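Local coordinates for DUF5012 domain-containing protein (Bacteroides thetaiotaomicron, PDB 5FQ8) that is a lipoprotein of unknown function that probably sits at the bacterial cell surface and carries an Ig-like domain ahead of a separate C-terminal domain, at residues Asp58-Tyr69 with Thr80-Asp89. Sequence-based numbering, arbitrary orientation.
Sequences DVNTPGIYNLVY and TFTRTVYVAD
Tyr69 and Phe81 lie next to each other on one face of an antiparallel hairpin in the Ig-like domain, in a hydrogen-bonded pair. Their rings are nearly parallel, planes at 14°, but slid apart, with centroids 4.6 Å apart, so Tyr69 CB instead forms a CH-pi contact over the Phe81 face, 3.7 Å from its centroid. Phe81 CG lies between its backbone N and carbonyl carbon (chi1 68°), which swings the ring under the tyrosine. Farther out, Tyr69 CE1 rests on Arg83 CB at 3.6 Å, and the arginine chain bends at chi3 to bring NH1 within 2.8 Å of Tyr69 OH, a weak, bent bond, with ring and guanidinium planes 77° apart. Glu35 takes both groups, by a salt bridge to Arg83 and a hydrogen bond to Tyr69. A leucine in place of Tyr69 would probably cost Glu35 and Arg83 their shared hydroxyl partner and leave Phe81 without the ring alongside it, though CB would remain.

The same face continues through Leu67 and Val85, CD1 to CG2 4.0 Å, to Val87, whose CG2 lies at the edge of the Tyr65 ring, 3.6 Å from CE2. Tyr65 OH bonds to Thr61 O and the ring covers Asp58 N, tying the type I turn Asp58-Thr61 to the strand that follows. Reciprocal backbone bonds join Tyr65 with Val85 and Leu67 with Arg83.

On the other face, around Asn66 and Val68, the contact is looser. Asn66 and Thr84 lie alongside, joined by a weak hydrogen bond from OG1 to OD1 of 3.3 Å. Ile64 packs beside the Tyr86 ring, and they touch Phe124 and Val122 of the C-terminal domain, respectively. Backbone bonds hold the register, while apolar packing and a probably charge-neutralised Arg83 set the buried Leu67-Val85-Tyr69 cluster apart from the weakly bonded surface at Asn66.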
loop_
_atom_site.group_PDB
_atom_site.type_symbol
_atom_site.label_atom_id
_atom_site.label_comp_id
_atom_site.label_asym_id
_atom_site.label_seq_id
_atom_site.Cartn_x
_atom_site.Cartn_y
_atom_site.Cartn_z
ATOM N N ASP G 58 -64.396 -11.002 37.917
ATOM C CA ASP G 58 -65.648 -10.979 38.667
ATOM C C ASP G 58 -65.774 -9.602 39.293
ATOM O O ASP G 58 -65.226 -9.342 40.362
ATOM C CB ASP G 58 -65.669 -12.083 39.715
ATOM C CG ASP G 58 -67.005 -12.219 40.380
ATOM O OD1 ASP G 58 -67.962 -11.547 39.944
ATOM O OD2 ASP G 58 -67.098 -13.020 41.331
ATOM N N VAL G 59 -66.487 -8.705 38.616
ATOM C CA VAL G 59 -66.562 -7.339 39.104
ATOM C C VAL G 59 -67.354 -7.244 40.397
ATOM O O VAL G 59 -67.223 -6.254 41.123
ATOM C CB VAL G 59 -67.165 -6.419 38.029
ATOM C CG1 VAL G 59 -66.255 -6.364 36.828
ATOM C CG2 VAL G 59 -68.537 -6.912 37.626
ATOM N N ASN G 60 -68.171 -8.245 40.711
ATOM C CA ASN G 60 -68.991 -8.227 41.913
ATOM C C ASN G 60 -68.329 -8.922 43.094
ATOM O O ASN G 60 -68.993 -9.163 44.104
ATOM C CB ASN G 60 -70.351 -8.868 41.636
ATOM C CG ASN G 60 -71.238 -7.999 40.774
ATOM O OD1 ASN G 60 -71.497 -8.318 39.617
ATOM N ND2 ASN G 60 -71.717 -6.896 41.338
ATOM N N THR G 61 -67.044 -9.257 42.988
ATOM C CA THR G 61 -66.290 -9.860 44.079
ATOM C C THR G 61 -64.909 -9.229 44.137
ATOM O O THR G 61 -64.102 -9.430 43.226
ATOM C CB THR G 61 -66.157 -11.372 43.899
ATOM O OG1 THR G 61 -67.442 -11.990 44.006
ATOM C CG2 THR G 61 -65.239 -11.943 44.956
ATOM N N PRO G 62 -64.605 -8.451 45.170
ATOM C CA PRO G 62 -63.291 -7.806 45.240
ATOM C C PRO G 62 -62.161 -8.821 45.208
ATOM O O PRO G 62 -62.304 -9.958 45.661
ATOM C CB PRO G 62 -63.339 -7.063 46.576
ATOM C CG PRO G 62 -64.787 -6.786 46.787
ATOM C CD PRO G 62 -65.517 -7.965 46.217
ATOM N N GLY G 63 -61.038 -8.403 44.643
ATOM C CA GLY G 63 -59.862 -9.244 44.579
ATOM C C GLY G 63 -59.001 -8.885 43.381
ATOM O O GLY G 63 -59.148 -7.821 42.784
ATOM N N ILE G 64 -58.095 -9.804 43.053
ATOM C CA ILE G 64 -57.167 -9.654 41.938
ATOM C C ILE G 64 -57.516 -10.680 40.872
ATOM O O ILE G 64 -57.596 -11.882 41.156
ATOM C CB ILE G 64 -55.710 -9.824 42.387
ATOM C CG1 ILE G 64 -55.402 -8.908 43.564
ATOM C CG2 ILE G 64 -54.778 -9.522 41.239
ATOM C CD1 ILE G 64 -53.973 -9.019 44.038
ATOM N N TYR G 65 -57.697 -10.207 39.642
ATOM C CA TYR G 65 -58.047 -11.053 38.513
ATOM C C TYR G 65 -57.006 -10.865 37.427
ATOM O O TYR G 65 -56.757 -9.735 36.994
ATOM C CB TYR G 65 -59.443 -10.717 37.996
ATOM C CG TYR G 65 -60.520 -10.995 39.001
ATOM C CD1 TYR G 65 -61.034 -12.272 39.160
ATOM C CD2 TYR G 65 -61.007 -9.987 39.812
ATOM C CE1 TYR G 65 -62.013 -12.534 40.086
ATOM C CE2 TYR G 65 -61.989 -10.240 40.744
ATOM C CZ TYR G 65 -62.486 -11.514 40.876
ATOM O OH TYR G 65 -63.462 -11.766 41.806
ATOM N N ASN G 66 -56.396 -11.967 36.997
ATOM C CA ASN G 66 -55.402 -11.964 35.931
ATOM C C ASN G 66 -56.001 -12.541 34.655
ATOM O O ASN G 66 -56.607 -13.616 34.682
ATOM C CB ASN G 66 -54.171 -12.775 36.327
ATOM C CG ASN G 66 -53.379 -12.124 37.422
ATOM O OD1 ASN G 66 -52.442 -11.381 37.161
ATOM N ND2 ASN G 66 -53.748 -12.401 38.664
ATOM N N LEU G 67 -55.819 -11.830 33.547
ATOM C CA LEU G 67 -56.237 -12.283 32.229
ATOM C C LEU G 67 -55.001 -12.479 31.374
ATOM O O LEU G 67 -54.125 -11.615 31.345
ATOM C CB LEU G 67 -57.170 -11.277 31.573
ATOM C CG LEU G 67 -58.427 -10.867 32.325
ATOM C CD1 LEU G 67 -58.697 -9.403 32.081
ATOM C CD2 LEU G 67 -59.594 -11.686 31.855
ATOM N N VAL G 68 -54.924 -13.615 30.692
ATOM C CA VAL G 68 -53.786 -13.939 29.839
ATOM C C VAL G 68 -54.252 -13.941 28.393
ATOM O O VAL G 68 -55.173 -14.677 28.028
ATOM C CB VAL G 68 -53.154 -15.282 30.225
ATOM C CG1 VAL G 68 -52.101 -15.670 29.212
ATOM C CG2 VAL G 68 -52.530 -15.166 31.582
ATOM N N TYR G 69 -53.622 -13.105 27.579
ATOM C CA TYR G 69 -53.931 -12.986 26.163
ATOM C C TYR G 69 -52.870 -13.718 25.360
ATOM O O TYR G 69 -51.673 -13.562 25.618
ATOM C CB TYR G 69 -53.971 -11.521 25.733
ATOM C CG TYR G 69 -55.008 -10.667 26.397
ATOM C CD1 TYR G 69 -54.801 -10.151 27.662
ATOM C CD2 TYR G 69 -56.179 -10.333 25.743
ATOM C CE1 TYR G 69 -55.735 -9.350 28.261
ATOM C CE2 TYR G 69 -57.111 -9.534 26.337
ATOM C CZ TYR G 69 -56.884 -9.050 27.595
ATOM O OH TYR G 69 -57.822 -8.254 28.184
ATOM N N THR G 80 -47.594 -13.832 23.955
ATOM C CA THR G 80 -48.580 -13.597 24.995
ATOM C C THR G 80 -48.281 -12.306 25.734
ATOM O O THR G 80 -47.154 -11.812 25.724
ATOM C CB THR G 80 -48.605 -14.750 25.988
ATOM O OG1 THR G 80 -49.760 -14.622 26.816
ATOM C CG2 THR G 80 -47.365 -14.713 26.856
ATOM N N PHE G 81 -49.318 -11.764 26.376
ATOM C CA PHE G 81 -49.164 -10.653 27.308
ATOM C C PHE G 81 -50.221 -10.779 28.397
ATOM O O PHE G 81 -51.248 -11.431 28.214
ATOM C CB PHE G 81 -49.227 -9.283 26.602
ATOM C CG PHE G 81 -50.575 -8.915 26.036
ATOM C CD1 PHE G 81 -51.548 -8.337 26.829
ATOM C CD2 PHE G 81 -50.841 -9.073 24.696
ATOM C CE1 PHE G 81 -52.774 -7.971 26.306
ATOM C CE2 PHE G 81 -52.063 -8.708 24.171
ATOM C CZ PHE G 81 -53.031 -8.156 24.980
ATOM N N THR G 82 -49.949 -10.164 29.546
ATOM C CA THR G 82 -50.834 -10.238 30.704
ATOM C C THR G 82 -51.482 -8.896 30.992
ATOM O O THR G 82 -50.850 -7.848 30.847
ATOM C CB THR G 82 -50.092 -10.673 31.963
ATOM O OG1 THR G 82 -49.137 -11.682 31.635
ATOM C CG2 THR G 82 -51.080 -11.230 32.967
ATOM N N ARG G 83 -52.735 -8.940 31.426
ATOM C CA ARG G 83 -53.438 -7.768 31.921
ATOM C C ARG G 83 -54.068 -8.121 33.257
ATOM O O ARG G 83 -54.783 -9.121 33.360
ATOM C CB ARG G 83 -54.496 -7.295 30.930
ATOM C CG ARG G 83 -55.112 -5.966 31.281
ATOM C CD ARG G 83 -56.113 -5.594 30.232
ATOM N NE ARG G 83 -55.508 -4.829 29.151
ATOM C CZ ARG G 83 -55.902 -4.902 27.886
ATOM N NH1 ARG G 83 -56.876 -5.726 27.547
ATOM N NH2 ARG G 83 -55.319 -4.165 26.964
ATOM N N THR G 84 -53.802 -7.303 34.273
ATOM C CA THR G 84 -54.246 -7.549 35.638
ATOM C C THR G 84 -55.319 -6.546 36.032
ATOM O O THR G 84 -55.101 -5.336 35.936
ATOM C CB THR G 84 -53.075 -7.447 36.606
ATOM O OG1 THR G 84 -51.993 -8.249 36.132
ATOM C CG2 THR G 84 -53.499 -7.930 37.967
ATOM N N VAL G 85 -56.461 -7.043 36.495
ATOM C CA VAL G 85 -57.595 -6.204 36.852
ATOM C C VAL G 85 -57.852 -6.346 38.340
ATOM O O VAL G 85 -57.971 -7.468 38.841
ATOM C CB VAL G 85 -58.848 -6.577 36.045
ATOM C CG1 VAL G 85 -60.037 -5.803 36.539
ATOM C CG2 VAL G 85 -58.622 -6.297 34.588
ATOM N N TYR G 86 -57.946 -5.215 39.039
ATOM C CA TYR G 86 -58.162 -5.169 40.478
ATOM C C TYR G 86 -59.532 -4.581 40.798
ATOM O O TYR G 86 -60.011 -3.671 40.118
ATOM C CB TYR G 86 -57.087 -4.333 41.172
ATOM C CG TYR G 86 -55.661 -4.747 40.898
ATOM C CD1 TYR G 86 -54.980 -4.259 39.792
ATOM C CD2 TYR G 86 -54.984 -5.592 41.763
ATOM C CE1 TYR G 86 -53.669 -4.617 39.544
ATOM C CE2 TYR G 86 -53.674 -5.955 41.524
ATOM C CZ TYR G 86 -53.023 -5.465 40.412
ATOM O OH TYR G 86 -51.721 -5.819 40.165
ATOM N N VAL G 87 -60.152 -5.089 41.861
ATOM C CA VAL G 87 -61.514 -4.723 42.234
ATOM C C VAL G 87 -61.520 -4.167 43.653
ATOM O O VAL G 87 -60.955 -4.779 44.565
ATOM C CB VAL G 87 -62.464 -5.928 42.120
ATOM C CG1 VAL G 87 -63.895 -5.480 42.272
ATOM C CG2 VAL G 87 -62.278 -6.606 40.799
ATOM N N ALA G 88 -62.189 -3.027 43.843
ATOM C CA ALA G 88 -62.241 -2.368 45.142
ATOM C C ALA G 88 -63.347 -2.962 46.009
ATOM O O ALA G 88 -63.973 -3.963 45.663
ATOM C CB ALA G 88 -62.420 -0.868 44.958
ATOM N N ASP G 89 -63.602 -2.342 47.159
ATOM C CA ASP G 89 -64.551 -2.859 48.130
ATOM C C ASP G 89 -65.857 -2.085 48.184
ATOM O O ASP G 89 -66.786 -2.537 48.867
ATOM C CB ASP G 89 -63.917 -2.855 49.528
ATOM C CG ASP G 89 -64.776 -3.551 50.571
ATOM O OD1 ASP G 89 -64.670 -4.784 50.693
ATOM O OD2 ASP G 89 -65.554 -2.861 51.260
#